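Local atomic coordinates of arsenate reductase (ArsC) (Archaeoglobus fulgidus, PDB entry 1Y1L), a protein that probably reduces arsenate to arsenite for arsenical detoxification, using a fold shared with low molecular weight phosphotyrosine phosphatases. Residues 29-41 with 54-66. Sequence-based numbering, arbitrary orientation.
With CD (cadmium ion), chain K.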
ATOM      1  N   ALA A  29     -23.627  -1.997  -9.270  1.00 34.84           N
ATOM      2  CA  ALA A  29     -22.556  -1.088  -8.904  1.00 32.43           C
ATOM      3  C   ALA A  29     -23.002   0.043  -8.008  1.00 32.58           C
ATOM      4  O   ALA A  29     -24.169   0.413  -7.981  1.00 42.34           O
ATOM      5  CB  ALA A  29     -21.901  -0.524 -10.153  1.00 24.79           C
ATOM      6  N   GLU A  30     -22.059   0.559  -7.240  1.00 30.38           N
ATOM      7  CA  GLU A  30     -22.294   1.676  -6.349  1.00 28.83           C
ATOM      8  C   GLU A  30     -21.014   2.501  -6.414  1.00 28.98           C
ATOM      9  O   GLU A  30     -20.020   2.073  -7.018  1.00 30.53           O
ATOM     10  CB  GLU A  30     -22.543   1.203  -4.914  1.00 34.51           C
ATOM     11  CG  GLU A  30     -23.856   0.480  -4.695  1.00 43.39           C
ATOM     12  CD  GLU A  30     -24.289   0.501  -3.236  1.00 59.59           C
ATOM     13  OE1 GLU A  30     -25.101   1.374  -2.860  1.00 66.99           O
ATOM     14  OE2 GLU A  30     -23.808  -0.341  -2.452  1.00 64.30           O
ATOM     15  N   SER A  31     -21.036   3.677  -5.798  1.00 23.22           N
ATOM     16  CA  SER A  31     -19.869   4.543  -5.794  1.00 22.97           C
ATOM     17  C   SER A  31     -19.697   5.225  -4.445  1.00 26.23           C
ATOM     18  O   SER A  31     -20.647   5.301  -3.663  1.00 30.91           O
ATOM     19  CB  SER A  31     -19.975   5.589  -6.919  1.00 24.60           C
ATOM     20  OG  SER A  31     -21.213   6.297  -6.902  1.00 31.18           O
ATOM     21  N   ALA A  32     -18.468   5.635  -4.136  1.00 26.44           N
ATOM     22  CA  ALA A  32     -18.186   6.342  -2.884  1.00 28.31           C
ATOM     23  C   ALA A  32     -16.947   7.222  -3.039  1.00 31.58           C
ATOM     24  O   ALA A  32     -16.176   7.050  -3.991  1.00 34.96           O
ATOM     25  CB  ALA A  32     -17.988   5.368  -1.756  1.00 25.44           C
ATOM     26  N   GLY A  33     -16.748   8.141  -2.099  1.00 29.86           N
ATOM     27  CA  GLY A  33     -15.595   9.016  -2.173  1.00 26.91           C
ATOM     28  C   GLY A  33     -14.826   9.171  -0.876  1.00 30.91           C
ATOM     29  O   GLY A  33     -15.327   8.895   0.209  1.00 35.46           O
ATOM     30  N   VAL A  34     -13.582   9.603  -0.994  1.00 30.25           N
ATOM     31  CA  VAL A  34     -12.731   9.807   0.156  1.00 29.28           C
ATOM     32  C   VAL A  34     -13.138  11.056   0.955  1.00 33.44           C
ATOM     33  O   VAL A  34     -13.052  11.080   2.182  1.00 36.28           O
ATOM     34  CB  VAL A  34     -11.274   9.910  -0.308  1.00 28.17           C
ATOM     35  CG1 VAL A  34     -10.353  10.187   0.853  1.00 30.11           C
ATOM     36  CG2 VAL A  34     -10.867   8.628  -0.990  1.00 26.59           C
ATOM     37  N   GLU A  35     -13.615  12.085   0.266  1.00 33.61           N
ATOM     38  CA  GLU A  35     -14.008  13.319   0.936  1.00 35.02           C
ATOM     39  C   GLU A  35     -15.379  13.849   0.514  1.00 37.75           C
ATOM     40  O   GLU A  35     -15.802  13.673  -0.632  1.00 39.01           O
ATOM     41  CB  GLU A  35     -12.953  14.378   0.677  1.00 38.58           C
ATOM     42  CG  GLU A  35     -13.102  15.566   1.649  1.00 49.20           C
ATOM     43  CD  GLU A  35     -12.506  16.778   0.967  1.00 50.66           C
ATOM     44  OE1 GLU A  35     -11.590  16.606   0.129  1.00 46.71           O
ATOM     45  OE2 GLU A  35     -12.978  17.902   1.252  1.00 58.75           O
ATOM     46  N   LYS A  36     -16.024  14.575   1.425  1.00 39.57           N
ATOM     47  CA  LYS A  36     -17.365  15.122   1.197  1.00 40.23           C
ATOM     48  C   LYS A  36     -17.542  16.065   0.016  1.00 37.08           C
ATOM     49  O   LYS A  36     -16.668  16.868  -0.301  1.00 34.39           O
ATOM     50  CB  LYS A  36     -17.862  15.832   2.452  1.00 45.60           C
ATOM     51  CG  LYS A  36     -17.251  17.218   2.665  1.00 56.61           C
ATOM     52  CD  LYS A  36     -18.294  18.321   2.489  1.00 64.01           C
ATOM     53  CE  LYS A  36     -17.726  19.684   2.854  1.00 66.49           C
ATOM     54  NZ  LYS A  36     -18.779  20.739   2.886  1.00 68.23           N
ATOM     55  N   ALA A  37     -18.742  16.030  -0.544  1.00 35.99           N
ATOM     56  CA  ALA A  37     -19.113  16.863  -1.672  1.00 43.55           C
ATOM     57  C   ALA A  37     -20.623  17.041  -1.607  1.00 51.95           C
ATOM     58  O   ALA A  37     -21.360  16.089  -1.319  1.00 50.59           O
ATOM     59  CB  ALA A  37     -18.718  16.206  -2.977  1.00 47.67           C
ATOM     60  N   GLU A  38     -21.082  18.261  -1.881  1.00 54.85           N
ATOM     61  CA  GLU A  38     -22.505  18.588  -1.823  1.00 56.01           C
ATOM     62  C   GLU A  38     -23.316  18.132  -3.038  1.00 54.54           C
ATOM     63  O   GLU A  38     -24.389  17.539  -2.890  1.00 50.91           O
ATOM     64  CB  GLU A  38     -22.691  20.106  -1.655  1.00 65.35           C
ATOM     65  CG  GLU A  38     -21.519  20.861  -0.992  1.00 72.87           C
ATOM     66  CD  GLU A  38     -21.517  20.796   0.537  1.00 74.32           C
ATOM     67  OE1 GLU A  38     -21.102  19.761   1.103  1.00 75.79           O
ATOM     68  OE2 GLU A  38     -21.905  21.801   1.175  1.00 73.86           O
ATOM     69  N   ARG A  39     -22.797  18.415  -4.233  1.00 54.59           N
ATOM     70  CA  ARG A  39     -23.495  18.095  -5.482  1.00 56.04           C
ATOM     71  C   ARG A  39     -22.787  17.206  -6.495  1.00 51.09           C
ATOM     72  O   ARG A  39     -21.565  17.211  -6.593  1.00 53.41           O
ATOM     73  CB  ARG A  39     -23.886  19.404  -6.195  1.00 62.57           C
ATOM     74  CG  ARG A  39     -22.749  20.462  -6.372  1.00 72.42           C
ATOM     75  CD  ARG A  39     -21.551  19.962  -7.218  1.00 80.97           C
ATOM     76  NE  ARG A  39     -20.650  21.024  -7.685  1.00 86.63           N
ATOM     77  CZ  ARG A  39     -19.396  20.827  -8.100  1.00 88.65           C
ATOM     78  NH1 ARG A  39     -18.664  21.853  -8.519  1.00 88.64           N
ATOM     79  NH2 ARG A  39     -18.856  19.615  -8.061  1.00 90.62           N
ATOM     80  N   VAL A  40     -23.567  16.454  -7.262  1.00 46.79           N
ATOM     81  CA  VAL A  40     -22.988  15.627  -8.312  1.00 42.74           C
ATOM     82  C   VAL A  40     -22.828  16.586  -9.483  1.00 43.09           C
ATOM     83  O   VAL A  40     -23.681  17.449  -9.709  1.00 42.06           O
ATOM     84  CB  VAL A  40     -23.893  14.436  -8.691  1.00 42.14           C
ATOM     85  CG1 VAL A  40     -23.494  13.864 -10.038  1.00 42.33           C
ATOM     86  CG2 VAL A  40     -23.751  13.354  -7.651  1.00 39.35           C
ATOM     87  N   ASP A  41     -21.716  16.458 -10.193  1.00 43.66           N
ATOM     88  CA  ASP A  41     -21.407  17.332 -11.315  1.00 44.26           C
ATOM     89  C   ASP A  41     -22.565  17.484 -12.268  1.00 49.58           C
ATOM     90  O   ASP A  41     -23.224  16.506 -12.630  1.00 57.63           O
ATOM     91  CB  ASP A  41     -20.156  16.863 -12.089  1.00 40.19           C
ATOM     92  CG  ASP A  41     -19.469  18.066 -12.692  1.00 36.85           C
ATOM     93  OD1 ASP A  41     -20.000  18.649 -13.657  1.00 39.87           O
ATOM     94  OD2 ASP A  41     -18.394  18.436 -12.186  1.00 40.34           O
ATOM     95  N   LYS A  54     -29.379   8.357 -15.462  1.00 50.52           N
ATOM     96  CA  LYS A  54     -29.537   9.243 -14.313  1.00 51.74           C
ATOM     97  C   LYS A  54     -28.345   9.009 -13.393  1.00 49.03           C
ATOM     98  O   LYS A  54     -28.063   7.869 -13.016  1.00 48.80           O
ATOM     99  CB  LYS A  54     -30.825   8.941 -13.525  1.00 58.16           C
ATOM    100  CG  LYS A  54     -32.080   8.642 -14.354  1.00 65.53           C
ATOM    101  CD  LYS A  54     -32.283   7.130 -14.518  1.00 71.73           C
ATOM    102  CE  LYS A  54     -33.553   6.791 -15.297  1.00 75.51           C
ATOM    103  NZ  LYS A  54     -33.796   5.314 -15.348  1.00 76.33           N
ATOM    104  N   ALA A  55     -27.615  10.072 -13.076  1.00 45.32           N
ATOM    105  CA  ALA A  55     -26.469   9.961 -12.180  1.00 43.78           C
ATOM    106  C   ALA A  55     -26.992   9.762 -10.760  1.00 44.45           C
ATOM    107  O   ALA A  55     -28.205   9.825 -10.523  1.00 44.65           O
ATOM    108  CB  ALA A  55     -25.622  11.223 -12.251  1.00 44.40           C
ATOM    109  N   LYS A  56     -26.085   9.497  -9.824  1.00 47.33           N
ATOM    110  CA  LYS A  56     -26.463   9.318  -8.426  1.00 50.26           C
ATOM    111  C   LYS A  56     -27.085  10.628  -7.929  1.00 51.48           C
ATOM    112  O   LYS A  56     -26.711  11.714  -8.374  1.00 53.95           O
ATOM    113  CB  LYS A  56     -25.232   8.935  -7.589  1.00 55.57           C
ATOM    114  CG  LYS A  56     -25.489   8.792  -6.086  1.00 59.69           C
ATOM    115  CD  LYS A  56     -24.403   7.951  -5.400  1.00 58.65           C
ATOM    116  CE  LYS A  56     -24.611   7.870  -3.881  1.00 62.37           C
ATOM    117  NZ  LYS A  56     -25.980   7.435  -3.428  1.00 66.75           N
ATOM    118  N   GLU A  57     -28.046  10.520  -7.021  1.00 51.25           N
ATOM    119  CA  GLU A  57     -28.741  11.687  -6.484  1.00 53.87           C
ATOM    120  C   GLU A  57     -27.801  12.614  -5.736  1.00 50.91           C
ATOM    121  O   GLU A  57     -27.877  13.832  -5.888  1.00 51.53           O
ATOM    122  CB  GLU A  57     -29.874  11.268  -5.534  1.00 57.96           C
ATOM    123  CG  GLU A  57     -30.681  10.052  -5.976  1.00 65.15           C
ATOM    124  CD  GLU A  57     -29.916   8.730  -5.815  1.00 72.85           C
ATOM    125  OE1 GLU A  57     -29.317   8.506  -4.739  1.00 77.35           O
ATOM    126  OE2 GLU A  57     -29.909   7.917  -6.768  1.00 73.77           O
ATOM    127  N   LYS A  58     -26.934  12.041  -4.910  1.00 48.87           N
ATOM    128  CA  LYS A  58     -25.999  12.835  -4.119  1.00 50.17           C
ATOM    129  C   LYS A  58     -24.745  12.033  -3.801  1.00 47.47           C
ATOM    130  O   LYS A  58     -24.818  10.832  -3.558  1.00 44.41           O
ATOM    131  CB  LYS A  58     -26.679  13.292  -2.823  1.00 53.54           C
ATOM    132  CG  LYS A  58     -27.223  12.145  -1.986  1.00 59.01           C
ATOM    133  CD  LYS A  58     -28.154  12.610  -0.880  1.00 61.03           C
ATOM    134  CE  LYS A  58     -29.613  12.594  -1.324  1.00 61.67           C
ATOM    135  NZ  LYS A  58     -29.925  13.592  -2.377  1.00 66.87           N
ATOM    136  N   PRO A  59     -23.571  12.684  -3.831  1.00 46.60           N
ATOM    137  CA  PRO A  59     -22.298  12.015  -3.541  1.00 46.40           C
ATOM    138  C   PRO A  59     -22.298  11.376  -2.153  1.00 42.61           C
ATOM    139  O   PRO A  59     -22.756  11.983  -1.185  1.00 39.38           O
ATOM    140  CB  PRO A  59     -21.298  13.172  -3.607  1.00 44.38           C
ATOM    141  CG  PRO A  59     -21.886  14.068  -4.627  1.00 47.95           C
ATOM    142  CD  PRO A  59     -23.337  14.090  -4.209  1.00 45.31           C
ATOM    143  N   ARG A  60     -21.852  10.130  -2.067  1.00 46.14           N
ATOM    144  CA  ARG A  60     -21.791   9.464  -0.770  1.00 52.36           C
ATOM    145  C   ARG A  60     -20.347   9.124  -0.413  1.00 53.91           C
ATOM    146  O   ARG A  60     -19.649   8.426  -1.151  1.00 54.52           O
ATOM    147  CB  ARG A  60     -22.698   8.217  -0.711  1.00 53.67           C
ATOM    148  CG  ARG A  60     -22.180   6.954  -1.393  1.00 60.74           C
ATOM    149  CD  ARG A  60     -23.034   5.731  -1.024  1.00 68.83           C
ATOM    150  NE  ARG A  60     -22.506   4.479  -1.577  1.00 79.09           N
ATOM    151  CZ  ARG A  60     -22.936   3.258  -1.260  1.00 83.52           C
ATOM    152  NH1 ARG A  60     -22.377   2.195  -1.826  1.00 88.00           N
ATOM    153  NH2 ARG A  60     -23.910   3.086  -0.372  1.00 83.26           N
ATOM    154  N   THR A  61     -19.881   9.677   0.698  1.00 53.60           N
ATOM    155  CA  THR A  61     -18.523   9.412   1.135  1.00 55.11           C
ATOM    156  C   THR A  61     -18.369   7.917   1.444  1.00 56.45           C
ATOM    157  O   THR A  61     -19.327   7.237   1.829  1.00 57.20           O
ATOM    158  CB  THR A  61     -18.160  10.254   2.371  1.00 55.38           C
ATOM    159  OG1 THR A  61     -18.504  11.625   2.133  1.00 62.30           O
ATOM    160  CG2 THR A  61     -16.665  10.162   2.655  1.00 54.17           C
ATOM    161  N   VAL A  62     -17.161   7.408   1.249  1.00 60.13           N
ATOM    162  CA  VAL A  62     -16.853   6.007   1.480  1.00 63.63           C
ATOM    163  C   VAL A  62     -16.956   5.659   2.971  1.00 66.37           C
ATOM    164  O   VAL A  62     -16.972   4.490   3.353  1.00 66.05           O
ATOM    165  CB  VAL A  62     -15.445   5.677   0.906  1.00 62.09           C
ATOM    166  CG1 VAL A  62     -14.354   6.271   1.780  1.00 60.36           C
ATOM    167  CG2 VAL A  62     -15.276   4.185   0.714  1.00 61.87           C
ATOM    168  N   ASP A  63     -17.056   6.687   3.804  1.00 69.71           N
ATOM    169  CA  ASP A  63     -17.166   6.516   5.246  1.00 70.39           C
ATOM    170  C   ASP A  63     -18.565   6.023   5.620  1.00 68.39           C
ATOM    171  O   ASP A  63     -18.734   5.270   6.578  1.00 68.39           O
ATOM    172  CB  ASP A  63     -16.880   7.858   5.923  1.00 74.99           C
ATOM    173  CG  ASP A  63     -16.553   7.716   7.389  1.00 82.91           C
ATOM    174  OD1 ASP A  63     -17.078   8.519   8.193  1.00 87.20           O
ATOM    175  OD2 ASP A  63     -15.754   6.818   7.734  1.00 87.13           O
ATOM    176  N   GLU A  64     -19.565   6.509   4.888  1.00 67.42           N
ATOM    177  CA  GLU A  64     -20.965   6.144   5.097  1.00 65.17           C
ATOM    178  C   GLU A  64     -21.243   4.776   4.457  1.00 64.60           C
ATOM    179  O   GLU A  64     -22.400   4.373   4.325  1.00 62.19           O
ATOM    180  CB  GLU A  64     -21.888   7.208   4.455  1.00 65.63           C
ATOM    181  CG  GLU A  64     -21.688   8.672   4.943  1.00 70.06           C
ATOM    182  CD  GLU A  64     -22.554   9.717   4.196  1.00 69.79           C
ATOM    183  OE1 GLU A  64     -21.987  10.597   3.511  1.00 70.99           O
ATOM    184  OE2 GLU A  64     -23.798   9.683   4.307  1.00 69.39           O
ATOM    185  N   VAL A  65     -20.182   4.057   4.093  1.00 64.30           N
ATOM    186  CA  VAL A  65     -20.314   2.761   3.424  1.00 63.12           C
ATOM    187  C   VAL A  65     -19.408   1.643   3.949  1.00 63.49           C
ATOM    188  O   VAL A  65     -18.185   1.785   3.977  1.00 66.17           O
ATOM    189  CB  VAL A  65     -20.028   2.909   1.902  1.00 61.17           C
ATOM    190  CG1 VAL A  65     -20.208   1.578   1.180  1.00 55.49           C
ATOM    191  CG2 VAL A  65     -20.922   3.976   1.298  1.00 59.74           C
ATOM    192  N   ASN A  66     -20.011   0.499   4.270  1.00 63.53           N
ATOM    193  CA  ASN A  66     -19.265  -0.658   4.765  1.00 65.11           C
ATOM    194  C   ASN A  66     -18.736  -1.498   3.601  1.00 64.66           C
ATOM    195  O   ASN A  66     -19.435  -2.337   3.034  1.00 62.65           O
ATOM    196  CB  ASN A  66     -20.131  -1.496   5.711  1.00 70.39           C
ATOM    197  CG  ASN A  66     -20.327  -0.830   7.072  1.00 74.48           C
ATOM    198  OD1 ASN A  66     -21.387  -0.259   7.364  1.00 72.13           O
ATOM    199  ND2 ASN A  66     -19.304  -0.911   7.915  1.00 75.46           N
TER
HETATM  200 CD    CD K 125     -10.884  18.699   0.806  1.00  7.48          CD
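Val-40 and Pro-59 form the apolar centre where residues 29-41 meet residues 54-66. Val-40 CG2 lies 3.6 Å from Pro-59 CG. CG1 of Val-40, set anti to the backbone N (chi1 162°), instead reaches Ala-55 CB at 4.0 Å, so the two methyls of one valine serve different residues. Through Pro-59 CB the ring also meets Ala-37 CB, 4.0 Å away. A second apolar patch pairs Ala-32 CB with Val-62 CB, 3.7 Å apart.

Between these patches the backbones join at a single beta bridge, Gly-33 with Thr-61. Gly-33 N donates to Arg-60 O at 3.1 Å along a bent path (135° at the hydrogen), whereas Val-62 N points almost straight at Gly-33 O (171°). Just beyond, both Glu-35 carboxylate oxygens bind a cadmium ion at 2.3 Å, shared with His-8 of the second subunit.

Arg-60 carries the polar edge. Its extended chain brings NE to Ser-31 O at 2.9 Å, with the acceptor in the guanidinium plane. Val-65 CG2 lies over one guanidinium face and Glu-30 OE1 over the other; Glu-30 OE2 forms a salt bridge with Arg-60 NH1 and another with Lys-1.

Glu-30, Ala-32 and Val-34 bond to strand 2-6, while 54-66 takes Gly-33 N and O and Ser-31 O, occupying outward-facing polar atoms of this edge strand. Arg-60 N also bonds Asn-9 OD1, in a CX5R sequence starting at Cys-6, consistent with the phosphatase-type P-loop. Chemically, the in-plane bond helps set the guanidinium's rotation, and the off-plane ion pair, its fine geometry uncertain, probably favours Glu-30 as a carboxylate.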